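Local coordinates for fimbriae-associated protein FAP1 (Streptococcus parasanguinis, PDB 2X12), which probably mediates attachment of the bacterium to surfaces and biofilm growth, as the adhesin of serine-rich fimbriae anchored in the cell wall, at residues 161-166 with 319-324; 293-298 with 324-329; 177-182 with 194-199; 247-252 with 304-309; 253-258 with 299-304. One frame throughout, in Å; residues are numbered along the deposited sequence.

Contact 1 (161-166 with 319-324); sequences TQYYWA and PYVIAN
The methyl of Ala166 sits over the centre of one face of the Tyr320 ring, a CH-pi contact in which Ala166 CB is 3.9 Å from the ring centroid and 13° off the normal. The Tyr320 side chain is placed there by a crowded first torsion (chi1 61°), with CG between the backbone N and the carbonyl carbon. The Tyr164 ring is met at its edge: the carbonyl O of Pro319 lies in its plane, 3.5 Å from Tyr164 CD2. On Tyr163, a neighbour in its own segment, Thr161 CG2, covers one face toward the rim, while the Pro319 ring crosses at about a right angle, its CG 4.1 Å from Tyr163 CD1. The indole of Trp165 leaves its backbone with CG anti to the backbone N, which brings CH2 within 4.1 Å of Ala323 CB.

The main chains themselves are bridged. Tyr164 N donates in the carbonyl plane to Pro319 O at 3.0 Å, and Val321 N donates to Tyr164 O at 3.0 Å from 26° above that carbonyl's plane. Tyr164 therefore bonds to the residues flanking Tyr320, the bonding pattern of a parallel beta bridge. It stays a single bridge, hooking the 318-322 strand of a two-stranded sheet to Tyr164 of the 161-166 segment, which carries strand 162-163 of another sheet.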
# COMPACT_ATOMS: atom_id res chain seq x y z
N THR A 161 7.08 -4.02 -7.99
CA THR A 161 7.47 -2.64 -8.18
C THR A 161 7.21 -1.81 -6.96
O THR A 161 6.17 -1.97 -6.36
CB THR A 161 6.57 -2.09 -9.26
OG1 THR A 161 6.54 -3.04 -10.34
CG2 THR A 161 7.06 -0.77 -9.77
N GLN A 162 8.16 -0.97 -6.57
CA GLN A 162 7.94 -0.02 -5.49
C GLN A 162 7.57 1.29 -6.14
O GLN A 162 8.09 1.62 -7.20
CB GLN A 162 9.17 0.14 -4.60
CG GLN A 162 8.81 0.88 -3.29
CD GLN A 162 9.60 0.44 -2.03
OE1 GLN A 162 10.64 -0.23 -2.12
NE2 GLN A 162 9.10 0.85 -0.84
N TYR A 163 6.69 2.03 -5.50
CA TYR A 163 6.14 3.24 -6.05
C TYR A 163 6.40 4.42 -5.12
O TYR A 163 6.13 4.30 -3.92
CB TYR A 163 4.66 3.08 -6.19
CG TYR A 163 4.21 2.14 -7.30
CD1 TYR A 163 4.03 2.58 -8.60
CD2 TYR A 163 3.90 0.84 -7.03
CE1 TYR A 163 3.58 1.74 -9.61
CE2 TYR A 163 3.42 -0.02 -8.05
CZ TYR A 163 3.28 0.44 -9.34
OH TYR A 163 2.83 -0.39 -10.35
N TYR A 164 6.89 5.53 -5.67
CA TYR A 164 7.34 6.63 -4.85
C TYR A 164 6.42 7.82 -5.04
O TYR A 164 5.39 7.74 -5.70
CB TYR A 164 8.78 6.99 -5.19
CG TYR A 164 9.74 5.83 -4.99
CD1 TYR A 164 10.60 5.76 -3.89
CD2 TYR A 164 9.79 4.79 -5.92
CE1 TYR A 164 11.49 4.67 -3.72
CE2 TYR A 164 10.65 3.71 -5.77
CZ TYR A 164 11.50 3.63 -4.67
OH TYR A 164 12.30 2.50 -4.58
N TRP A 165 6.77 8.94 -4.44
CA TRP A 165 6.01 10.17 -4.58
C TRP A 165 6.95 11.33 -4.95
O TRP A 165 7.89 11.65 -4.24
CB TRP A 165 5.27 10.43 -3.27
CG TRP A 165 4.60 11.73 -3.13
CD1 TRP A 165 5.06 12.82 -2.48
CD2 TRP A 165 3.32 12.08 -3.64
NE1 TRP A 165 4.17 13.84 -2.57
CE2 TRP A 165 3.08 13.42 -3.27
CE3 TRP A 165 2.36 11.40 -4.40
CZ2 TRP A 165 1.93 14.09 -3.62
CZ3 TRP A 165 1.22 12.07 -4.75
CH2 TRP A 165 1.01 13.41 -4.36
N ALA A 166 6.72 11.90 -6.12
CA ALA A 166 7.18 13.25 -6.44
C ALA A 166 5.97 14.04 -6.13
O ALA A 166 4.84 13.54 -6.39
CB ALA A 166 7.49 13.42 -7.93
N PRO A 319 9.34 4.58 -10.62
CA PRO A 319 8.04 5.13 -10.91
C PRO A 319 7.45 5.90 -9.74
O PRO A 319 7.62 5.51 -8.59
CB PRO A 319 7.20 3.88 -11.15
CG PRO A 319 7.76 2.91 -10.20
CD PRO A 319 9.24 3.21 -10.11
N TYR A 320 6.72 6.97 -10.02
CA TYR A 320 6.03 7.66 -8.95
C TYR A 320 4.59 7.82 -9.26
O TYR A 320 4.23 7.84 -10.44
CB TYR A 320 6.66 9.02 -8.67
CG TYR A 320 6.67 10.01 -9.79
CD1 TYR A 320 7.79 10.15 -10.60
CD2 TYR A 320 5.60 10.87 -9.99
CE1 TYR A 320 7.83 11.08 -11.61
CE2 TYR A 320 5.63 11.81 -11.00
CZ TYR A 320 6.75 11.92 -11.81
OH TYR A 320 6.78 12.85 -12.81
N VAL A 321 3.77 7.97 -8.20
CA VAL A 321 2.32 8.21 -8.34
C VAL A 321 1.90 9.68 -8.41
O VAL A 321 2.44 10.54 -7.67
CB VAL A 321 1.54 7.60 -7.18
CG1 VAL A 321 0.05 7.97 -7.29
CG2 VAL A 321 1.74 6.08 -7.15
N ILE A 322 0.96 9.96 -9.30
CA ILE A 322 0.33 11.26 -9.38
C ILE A 322 -1.07 11.13 -8.78
O ILE A 322 -1.84 10.20 -9.11
CB ILE A 322 0.20 11.76 -10.81
CG1 ILE A 322 1.57 12.18 -11.36
CG2 ILE A 322 -0.79 12.93 -10.89
CD1 ILE A 322 1.75 11.95 -12.88
N ALA A 323 -1.42 12.08 -7.92
CA ALA A 323 -2.65 11.93 -7.19
C ALA A 323 -3.77 12.10 -8.17
O ALA A 323 -3.64 12.85 -9.13
CB ALA A 323 -2.73 12.93 -6.09
N ASN A 324 -4.86 11.38 -7.95
CA ASN A 324 -6.05 11.53 -8.78
C ASN A 324 -6.74 12.86 -8.46
O ASN A 324 -7.30 13.52 -9.31
CB ASN A 324 -7.01 10.33 -8.59
CG ASN A 324 -6.43 9.02 -9.14
OD1 ASN A 324 -5.66 9.02 -10.10
ND2 ASN A 324 -6.78 7.90 -8.51

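Contact 2 (293-298 with 324-329); sequences ATTLSD and NDSGTA
Thr294 and Thr328 stand side by side on one face of the sheet, as a directly paired couple in adjacent antiparallel strands should. They turn differently, though. Thr328 holds OG1 anti to its backbone N (chi1 -162°), so its methyl takes the crowded place between N and the carbonyl carbon and leans in to the neighbouring strand, with CG2 3.5 Å from Thr294 O. In Thr294 the hydroxyl is anti to the carbonyl carbon (chi1 -72°) and hydrogen-bonds Tyr197 OH, so its polar end is spent outside this pair. The two side chains meet only loosely, Thr294 CB lying 4.3 Å from Thr328 CG2.

What fixes the couple is the backbone. Thr294 N gives a nearly straight bond of 2.9 Å to Thr328 O, in the carbonyl plane. Thr328 N returns one of 2.8 Å to Thr294 O, more bent at the hydrogen (142°) but almost along the C=O axis.

Thr295 is built the other way round, with OG1 in the crowded position and CG2 anti to the carbonyl carbon. Its methyl comes within 3.7 Å of Ser326 O, and its hydroxyl curls back to donate to Asp298 O at 2.6 Å, tying down the turn that leaves the strand.

On its other edge strand 287-295 pairs antiparallel with strand 212-220, Ala293 bonding to Gly216 and Thr295 to Tyr214 through their backbones. Thr328 packs against Trp165, and the chain turns a corner at Ala329 before strand 330-336, which also pairs with strand 287-295.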
# COMPACT_ATOMS: atom_id res chain seq x y z
N ALA A 293 -2.09 6.49 1.29
CA ALA A 293 -2.20 7.93 0.98
C ALA A 293 -2.59 8.68 2.21
O ALA A 293 -3.16 8.10 3.08
CB ALA A 293 -3.18 8.19 -0.08
N THR A 294 -2.26 9.96 2.25
CA THR A 294 -2.82 10.88 3.20
C THR A 294 -3.71 11.89 2.49
O THR A 294 -3.40 12.28 1.36
CB THR A 294 -1.72 11.65 3.89
OG1 THR A 294 -0.99 10.79 4.81
CG2 THR A 294 -2.31 12.78 4.62
N THR A 295 -4.82 12.31 3.11
CA THR A 295 -5.51 13.53 2.70
C THR A 295 -5.59 14.53 3.83
O THR A 295 -5.80 14.17 4.93
CB THR A 295 -6.95 13.34 2.21
OG1 THR A 295 -7.70 12.74 3.24
CG2 THR A 295 -7.01 12.50 1.01
N LEU A 296 -5.48 15.81 3.51
CA LEU A 296 -5.44 16.86 4.49
C LEU A 296 -6.77 17.15 5.11
O LEU A 296 -6.79 17.66 6.21
CB LEU A 296 -4.90 18.12 3.84
CG LEU A 296 -3.49 17.83 3.29
CD1 LEU A 296 -2.78 19.06 2.73
CD2 LEU A 296 -2.61 17.22 4.34
N SER A 297 -7.89 16.86 4.46
CA SER A 297 -9.16 17.12 5.16
C SER A 297 -10.29 16.22 4.82
O SER A 297 -11.13 16.00 5.67
CB SER A 297 -9.62 18.55 4.91
OG SER A 297 -10.60 18.55 3.90
N ASP A 298 -10.31 15.75 3.57
CA ASP A 298 -11.44 15.04 3.00
C ASP A 298 -11.26 13.53 3.14
O ASP A 298 -10.25 12.99 2.69
CB ASP A 298 -11.52 15.40 1.50
CG ASP A 298 -12.87 14.99 0.84
OD1 ASP A 298 -13.69 14.25 1.44
OD2 ASP A 298 -13.12 15.44 -0.30
N ASN A 324 -4.86 11.38 -7.95
CA ASN A 324 -6.05 11.53 -8.78
C ASN A 324 -6.74 12.86 -8.46
O ASN A 324 -7.30 13.52 -9.31
CB ASN A 324 -7.01 10.33 -8.59
CG ASN A 324 -6.43 9.02 -9.14
OD1 ASN A 324 -5.66 9.02 -10.10
ND2 ASN A 324 -6.78 7.90 -8.51
N ASP A 325 -6.68 13.23 -7.19
CA ASP A 325 -7.22 14.46 -6.71
C ASP A 325 -6.40 14.99 -5.54
O ASP A 325 -5.34 15.61 -5.72
CB ASP A 325 -8.68 14.26 -6.25
CG ASP A 325 -9.70 14.99 -7.16
OD1 ASP A 325 -10.54 14.24 -7.79
OD2 ASP A 325 -9.65 16.28 -7.22
N SER A 326 -6.87 14.68 -4.34
CA SER A 326 -6.54 15.44 -3.14
C SER A 326 -5.68 14.61 -2.21
O SER A 326 -5.31 15.07 -1.10
CB SER A 326 -7.85 15.83 -2.45
OG SER A 326 -8.54 14.64 -2.10
N GLY A 327 -5.39 13.39 -2.64
CA GLY A 327 -4.46 12.53 -1.95
C GLY A 327 -3.06 13.07 -2.09
O GLY A 327 -2.74 13.80 -3.05
N THR A 328 -2.22 12.73 -1.12
CA THR A 328 -0.85 13.18 -1.14
C THR A 328 -0.01 12.15 -0.37
O THR A 328 -0.55 11.22 0.21
CB THR A 328 -0.71 14.62 -0.56
OG1 THR A 328 0.53 15.23 -0.95
CG2 THR A 328 -0.81 14.59 0.93
N ALA A 329 1.31 12.35 -0.39
CA ALA A 329 2.28 11.39 0.14
C ALA A 329 1.92 9.96 -0.23
O ALA A 329 1.93 9.10 0.61
CB ALA A 329 2.40 11.52 1.60

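Contact 3 (177-182 with 194-199); sequences ISSISA and TVEYDP
This is part of a beta hairpin made by strands 177-185 and 190-197, interrupted by a classic beta bulge that sets Ser178 and Ser179 together across from Glu196. The short segments 179-182 and 194-197 run antiparallel at 170°, their axes 4.9 Å apart at closest.

Backbone hydrogen bonds come first. Glu196 N reaches Ser179 O at 3.0 Å in a nearly straight, in-plane bond, while Glu196 O takes Ser178 N at 2.9 Å, bent to 131° at the hydrogen; the bulge lets one residue bond to two. Farther along, Ser181 and Thr194 exchange a pair of bonds, Ser181 N to Thr194 O and Thr194 N to Ser181 O.

Apolar contacts gather on the face carrying Ile177, Ile180 and Val195. Ile180 and Val195 run alongside each other in the same direction, with both CG1 and CG2 of Ile180 touching Val195 CG2. Met290 of strand 287-295 packs against the two of them.

The other face is polar. Glu196 bends at chi2 (-63°), so its carboxylate swings off toward Thr269, where OE1 finds its hydrogen bond, and leaves Glu196 CG 3.4 Å from Ser179 OG.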
# COMPACT_ATOMS: atom_id res chain seq x y z
N ILE A 177 7.03 4.67 2.38
CA ILE A 177 6.88 3.35 2.97
C ILE A 177 8.16 2.92 3.74
O ILE A 177 9.18 2.60 3.12
CB ILE A 177 6.46 2.32 1.89
CG1 ILE A 177 4.96 2.34 1.77
CG2 ILE A 177 6.82 0.93 2.31
CD1 ILE A 177 4.47 3.39 0.95
N SER A 178 8.09 2.92 5.08
CA SER A 178 9.20 2.39 5.90
C SER A 178 9.35 0.89 5.64
O SER A 178 10.45 0.40 5.59
CB SER A 178 9.00 2.57 7.44
OG SER A 178 8.33 3.78 7.82
N SER A 179 8.25 0.16 5.51
CA SER A 179 8.34 -1.31 5.40
C SER A 179 7.02 -1.98 5.00
O SER A 179 5.93 -1.48 5.26
CB SER A 179 8.82 -1.91 6.74
OG SER A 179 7.73 -2.27 7.54
N ILE A 180 7.10 -3.14 4.39
CA ILE A 180 5.91 -3.97 4.23
C ILE A 180 6.29 -5.36 4.70
O ILE A 180 7.42 -5.83 4.45
CB ILE A 180 5.40 -4.02 2.80
CG1 ILE A 180 5.10 -2.61 2.34
CG2 ILE A 180 4.17 -4.83 2.76
CD1 ILE A 180 4.32 -2.48 1.07
N SER A 181 5.37 -6.03 5.37
CA SER A 181 5.69 -7.27 6.03
C SER A 181 4.44 -8.08 5.92
O SER A 181 3.37 -7.54 6.19
CB SER A 181 6.08 -6.98 7.49
OG SER A 181 5.79 -8.04 8.39
N ALA A 182 4.58 -9.34 5.49
CA ALA A 182 3.44 -10.24 5.37
C ALA A 182 3.76 -11.56 6.04
O ALA A 182 4.80 -12.16 5.74
CB ALA A 182 3.14 -10.46 3.94
N THR A 194 1.27 -5.93 6.99
CA THR A 194 1.56 -4.80 7.83
C THR A 194 2.33 -3.83 6.97
O THR A 194 3.37 -4.20 6.43
CB THR A 194 2.43 -5.20 8.99
OG1 THR A 194 1.71 -6.08 9.86
CG2 THR A 194 2.89 -3.97 9.75
N VAL A 195 1.78 -2.62 6.80
CA VAL A 195 2.45 -1.54 6.09
C VAL A 195 2.75 -0.44 7.10
O VAL A 195 1.91 -0.04 7.92
CB VAL A 195 1.59 -0.99 4.92
CG1 VAL A 195 2.26 0.19 4.23
CG2 VAL A 195 1.32 -2.09 3.90
N GLU A 196 3.98 0.01 7.07
CA GLU A 196 4.41 1.08 7.91
C GLU A 196 4.57 2.26 7.00
O GLU A 196 5.54 2.32 6.24
CB GLU A 196 5.74 0.74 8.55
CG GLU A 196 5.68 -0.42 9.55
CD GLU A 196 4.79 -0.16 10.79
OE1 GLU A 196 4.12 0.91 10.86
OE2 GLU A 196 4.78 -1.06 11.68
N TYR A 197 3.60 3.16 7.10
CA TYR A 197 3.51 4.40 6.34
C TYR A 197 4.08 5.57 7.15
O TYR A 197 3.75 5.75 8.31
CB TYR A 197 2.04 4.66 6.04
CG TYR A 197 1.67 5.84 5.16
CD1 TYR A 197 2.41 6.19 4.04
CD2 TYR A 197 0.51 6.55 5.40
CE1 TYR A 197 2.00 7.23 3.20
CE2 TYR A 197 0.09 7.60 4.57
CZ TYR A 197 0.83 7.95 3.47
OH TYR A 197 0.42 9.03 2.68
N ASP A 198 4.96 6.36 6.53
CA ASP A 198 5.55 7.55 7.15
C ASP A 198 5.52 8.78 6.26
O ASP A 198 6.48 9.09 5.59
CB ASP A 198 7.00 7.28 7.54
CG ASP A 198 7.63 8.44 8.25
OD1 ASP A 198 6.89 9.25 8.87
OD2 ASP A 198 8.87 8.57 8.17
N PRO A 199 4.43 9.49 6.25
CA PRO A 199 4.34 10.64 5.37
C PRO A 199 5.03 11.86 5.96
O PRO A 199 5.12 12.89 5.34
CB PRO A 199 2.84 10.84 5.22
CG PRO A 199 2.27 10.26 6.41
CD PRO A 199 3.12 9.11 6.78

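Contact 4 (247-252 with 304-309); sequences YGNGSK and DGSKGN
Two Asx turns face each other here, one in the loop between strands 240-243 and 254-263, the other at the approach to strand 307-311, and their side chains are joined at the tips. In the first, Asn249 OD1 accepts from Ser251 N at 2.6 Å; in the second, Asp304 OD1 accepts from Ser306 N at 2.9 Å. Both Asn249 and Asp304 hold CG in the crowded position between backbone N and carbonyl carbon.

The link itself is Asn249 ND2 to Asp304 OD2, 2.6 Å and nearly straight (165°). Amide and carboxylate meet end to end, their planes only 4° apart; the acceptor lies in the amide plane, and OD2 uses its syn lone pair. Ser251 OG lies 2.8 Å from the same Asp304 OD2 and 2.9 Å from Asn249 OD1, between the two acceptors. On the far oxygen, Ser306 OG donates to Asp304 OD1 at 2.6 Å from above the carboxylate plane. Asn324 ND2 adds a further bond to OD1, and Asn245 ND2 one to Asn249 OD1.

Asp304 is buried, yet both its oxygens are supplied by neutral donors, OD1 by three of them. Such a shell fixes the rotation of the carboxylate and would be expected to favour its ionised form.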
# COMPACT_ATOMS: atom_id res chain seq x y z
N TYR A 247 -14.21 7.10 -10.20
CA TYR A 247 -13.69 7.71 -11.42
C TYR A 247 -14.02 6.94 -12.69
O TYR A 247 -13.75 7.43 -13.78
CB TYR A 247 -12.18 7.83 -11.32
CG TYR A 247 -11.67 8.76 -10.24
CD1 TYR A 247 -11.76 10.12 -10.35
CD2 TYR A 247 -11.06 8.25 -9.11
CE1 TYR A 247 -11.27 10.96 -9.35
CE2 TYR A 247 -10.58 9.08 -8.10
CZ TYR A 247 -10.68 10.42 -8.23
OH TYR A 247 -10.20 11.20 -7.24
N GLY A 248 -14.56 5.72 -12.55
CA GLY A 248 -14.90 4.86 -13.71
C GLY A 248 -13.70 4.60 -14.63
O GLY A 248 -13.84 4.55 -15.82
N ASN A 249 -12.52 4.43 -14.03
CA ASN A 249 -11.30 4.20 -14.77
C ASN A 249 -11.00 2.72 -14.82
O ASN A 249 -9.88 2.33 -15.08
CB ASN A 249 -10.13 4.95 -14.09
CG ASN A 249 -9.60 4.24 -12.82
OD1 ASN A 249 -10.04 3.13 -12.51
ND2 ASN A 249 -8.63 4.84 -12.12
N GLY A 250 -11.97 1.90 -14.47
CA GLY A 250 -11.78 0.46 -14.52
C GLY A 250 -10.86 -0.23 -13.51
O GLY A 250 -10.79 -1.49 -13.53
N SER A 251 -10.17 0.51 -12.64
CA SER A 251 -9.48 -0.11 -11.51
C SER A 251 -10.47 -0.82 -10.62
O SER A 251 -11.46 -0.27 -10.22
CB SER A 251 -8.77 0.91 -10.63
OG SER A 251 -7.81 1.64 -11.37
N LYS A 252 -10.20 -2.07 -10.30
CA LYS A 252 -11.04 -2.83 -9.37
C LYS A 252 -10.36 -2.59 -8.06
O LYS A 252 -9.35 -1.88 -8.02
CB LYS A 252 -11.10 -4.30 -9.81
CG LYS A 252 -11.92 -4.44 -11.12
CD LYS A 252 -11.56 -5.65 -11.98
CE LYS A 252 -12.04 -5.40 -13.42
NZ LYS A 252 -12.31 -6.68 -14.15
N ASP A 304 -5.81 4.95 -6.32
CA ASP A 304 -5.24 3.76 -6.97
C ASP A 304 -4.02 4.36 -7.55
O ASP A 304 -3.79 5.57 -7.36
CB ASP A 304 -6.16 3.25 -8.07
CG ASP A 304 -6.48 4.30 -9.14
OD1 ASP A 304 -5.82 5.35 -9.18
OD2 ASP A 304 -7.41 4.06 -9.99
N GLY A 305 -3.22 3.62 -8.29
CA GLY A 305 -2.02 4.27 -8.83
C GLY A 305 -2.15 4.60 -10.28
O GLY A 305 -1.17 4.50 -11.02
N SER A 306 -3.34 4.96 -10.71
CA SER A 306 -3.60 4.86 -12.13
C SER A 306 -2.88 5.92 -12.94
O SER A 306 -2.64 5.71 -14.09
CB SER A 306 -5.09 4.91 -12.41
OG SER A 306 -5.66 5.99 -11.72
N LYS A 307 -2.58 7.07 -12.35
CA LYS A 307 -1.80 8.10 -13.02
C LYS A 307 -0.43 8.05 -12.42
O LYS A 307 -0.31 7.82 -11.23
CB LYS A 307 -2.40 9.48 -12.78
CG LYS A 307 -3.60 9.84 -13.72
CD LYS A 307 -4.70 10.69 -13.02
CE LYS A 307 -4.92 12.13 -13.60
NZ LYS A 307 -4.99 13.15 -12.44
N GLY A 308 0.61 8.27 -13.20
CA GLY A 308 1.97 8.21 -12.67
C GLY A 308 3.03 8.45 -13.71
O GLY A 308 2.72 8.63 -14.87
N ASN A 309 4.29 8.50 -13.31
CA ASN A 309 5.39 8.72 -14.25
C ASN A 309 6.70 8.25 -13.61
O ASN A 309 6.65 7.62 -12.55
CB ASN A 309 5.46 10.20 -14.65
CG ASN A 309 6.10 10.43 -16.03
OD1 ASN A 309 6.88 9.61 -16.51
ND2 ASN A 309 5.79 11.56 -16.65

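Contact 5 (253-258 with 299-304); sequences GIEYVS and PHFYED
The tight part of this contact runs through the buried side chains of Glu255, Val257, Phe301 and Tyr302. Val257 CG2 lies over one face of the Phe301 ring, a CH-pi contact 3.9 Å from the centroid, with CZ the nearest ring atom at 3.5 Å. Phe301 is turned there by its crowded first torsion (chi1 59°). Glu255 crosses the same ring at about a right angle, its CG 3.8 Å from Phe301 CE2. The chain of Glu255 runs with CG anti to the backbone N and then bends at chi2 (96°), which carries OE1 to the amide of Glu303: N donates to it at 2.6 Å, from above the carboxylate plane. Toward Gly253, Tyr302, also with CG anti to its backbone N, extends its hydroxyl to Gly253 O. That hydrogen bond is modelled very short, 2.3 Å, a value that carries little weight at this resolution.

The loose side is the stretch at Pro299 and His300, both exposed. Pro299 meets the strand mainly through its carbonyl O, 3.6 Å from Val257 CG1, and the His300 ring stacks on Phe246 instead.

Chemically, a buried Glu255 carboxylate sits 6.2 Å from that of Glu303, measured OE1 to OE1. Glu303 receives backbone N-H bonds from Asn324 and Asp325, which should steady its charge; the nearness of two acids may nonetheless raise the proton affinity of one of them.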
# COMPACT_ATOMS: atom_id res chain seq x y z
N GLY A 253 -10.82 -3.07 -6.94
CA GLY A 253 -9.99 -2.68 -5.76
C GLY A 253 -10.34 -1.36 -5.14
O GLY A 253 -10.93 -0.52 -5.79
N ILE A 254 -10.02 -1.22 -3.86
CA ILE A 254 -10.77 -0.34 -2.92
C ILE A 254 -9.91 0.46 -1.94
O ILE A 254 -8.88 -0.01 -1.44
CB ILE A 254 -11.70 -1.19 -2.04
CG1 ILE A 254 -12.51 -2.17 -2.90
CG2 ILE A 254 -12.60 -0.32 -1.21
CD1 ILE A 254 -13.76 -2.77 -2.23
N GLU A 255 -10.32 1.70 -1.67
CA GLU A 255 -9.56 2.50 -0.70
C GLU A 255 -10.25 2.25 0.64
O GLU A 255 -11.44 2.42 0.77
CB GLU A 255 -9.46 4.02 -1.05
CG GLU A 255 -8.27 4.78 -0.30
CD GLU A 255 -6.99 4.89 -1.14
OE1 GLU A 255 -7.24 5.04 -2.38
OE2 GLU A 255 -5.79 4.85 -0.65
N TYR A 256 -9.48 1.79 1.61
CA TYR A 256 -9.94 1.68 2.96
C TYR A 256 -9.42 2.91 3.69
O TYR A 256 -8.21 3.14 3.74
CB TYR A 256 -9.40 0.39 3.54
CG TYR A 256 -9.86 -0.79 2.73
CD1 TYR A 256 -11.04 -1.44 3.03
CD2 TYR A 256 -9.18 -1.18 1.62
CE1 TYR A 256 -11.51 -2.47 2.28
CE2 TYR A 256 -9.65 -2.24 0.84
CZ TYR A 256 -10.83 -2.87 1.21
OH TYR A 256 -11.34 -3.93 0.51
N VAL A 257 -10.33 3.75 4.16
CA VAL A 257 -9.92 5.03 4.72
C VAL A 257 -10.20 5.03 6.20
O VAL A 257 -11.13 4.37 6.64
CB VAL A 257 -10.68 6.16 4.08
CG1 VAL A 257 -10.39 7.42 4.83
CG2 VAL A 257 -10.26 6.29 2.67
N SER A 258 -9.40 5.74 6.98
CA SER A 258 -9.61 5.70 8.43
C SER A 258 -10.93 6.37 8.83
O SER A 258 -11.42 7.33 8.18
CB SER A 258 -8.47 6.38 9.16
OG SER A 258 -8.28 7.67 8.67
N PRO A 299 -12.26 12.83 3.70
CA PRO A 299 -12.22 11.35 3.86
C PRO A 299 -12.68 10.53 2.66
O PRO A 299 -12.70 9.29 2.75
CB PRO A 299 -13.21 11.11 4.99
CG PRO A 299 -14.22 12.18 4.81
CD PRO A 299 -13.47 13.40 4.32
N HIS A 300 -13.07 11.20 1.58
CA HIS A 300 -13.57 10.51 0.42
C HIS A 300 -12.57 10.60 -0.70
O HIS A 300 -12.56 11.53 -1.49
CB HIS A 300 -14.88 11.12 -0.02
CG HIS A 300 -15.63 10.27 -0.99
ND1 HIS A 300 -16.20 9.06 -0.64
CD2 HIS A 300 -15.93 10.47 -2.30
CE1 HIS A 300 -16.82 8.56 -1.70
NE2 HIS A 300 -16.66 9.39 -2.72
N PHE A 301 -11.72 9.59 -0.79
CA PHE A 301 -10.71 9.59 -1.84
C PHE A 301 -10.37 8.22 -2.37
O PHE A 301 -10.53 7.25 -1.66
CB PHE A 301 -9.46 10.30 -1.35
CG PHE A 301 -8.85 9.69 -0.14
CD1 PHE A 301 -9.29 10.03 1.11
CD2 PHE A 301 -7.82 8.81 -0.26
CE1 PHE A 301 -8.73 9.49 2.23
CE2 PHE A 301 -7.25 8.27 0.85
CZ PHE A 301 -7.69 8.62 2.11
N TYR A 302 -9.90 8.16 -3.61
CA TYR A 302 -9.57 6.88 -4.23
C TYR A 302 -8.29 7.11 -4.97
O TYR A 302 -8.30 7.71 -6.02
CB TYR A 302 -10.68 6.44 -5.15
CG TYR A 302 -10.63 5.03 -5.70
CD1 TYR A 302 -11.17 3.97 -5.03
CD2 TYR A 302 -10.13 4.77 -6.95
CE1 TYR A 302 -11.14 2.70 -5.54
CE2 TYR A 302 -10.13 3.49 -7.48
CZ TYR A 302 -10.63 2.47 -6.77
OH TYR A 302 -10.64 1.22 -7.34
N GLU A 303 -7.18 6.73 -4.36
CA GLU A 303 -5.86 6.87 -4.94
C GLU A 303 -5.36 5.47 -5.17
O GLU A 303 -4.73 4.85 -4.30
CB GLU A 303 -4.97 7.65 -3.99
CG GLU A 303 -5.51 9.05 -3.68
CD GLU A 303 -5.62 9.96 -4.92
OE1 GLU A 303 -4.97 9.62 -5.96
OE2 GLU A 303 -6.36 11.00 -4.85
N ASP A 304 -5.81 4.95 -6.32
CA ASP A 304 -5.24 3.76 -6.97
C ASP A 304 -4.02 4.36 -7.55
O ASP A 304 -3.79 5.57 -7.36
CB ASP A 304 -6.16 3.25 -8.07
CG ASP A 304 -6.48 4.30 -9.14
OD1 ASP A 304 -5.82 5.35 -9.18
OD2 ASP A 304 -7.41 4.06 -9.99

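Overall arrangement
The loop 299-306 and the turn at Asn324 tie most of these contacts together. Contacts 1 and 2 share Asn324, whose N meets Glu303 OE1 of contact 5 at 2.7 Å and whose ND2 meets Asp304 OD1, common to contacts 4 and 5, at 2.8 Å. Contacts 2 and 5 are the closest neighbours, their centres about 10 Å apart. Contact 3 stands off in the five-stranded sheet, about 22 Å from contact 4 between centres, and joins contact 2 through Tyr197 OH, 2.6 Å from Ala329 O. Trp165 of contact 1 covers the 327-329 end of contact 2. Along the chain, contact 5 is nested within the loop closed by contact 4.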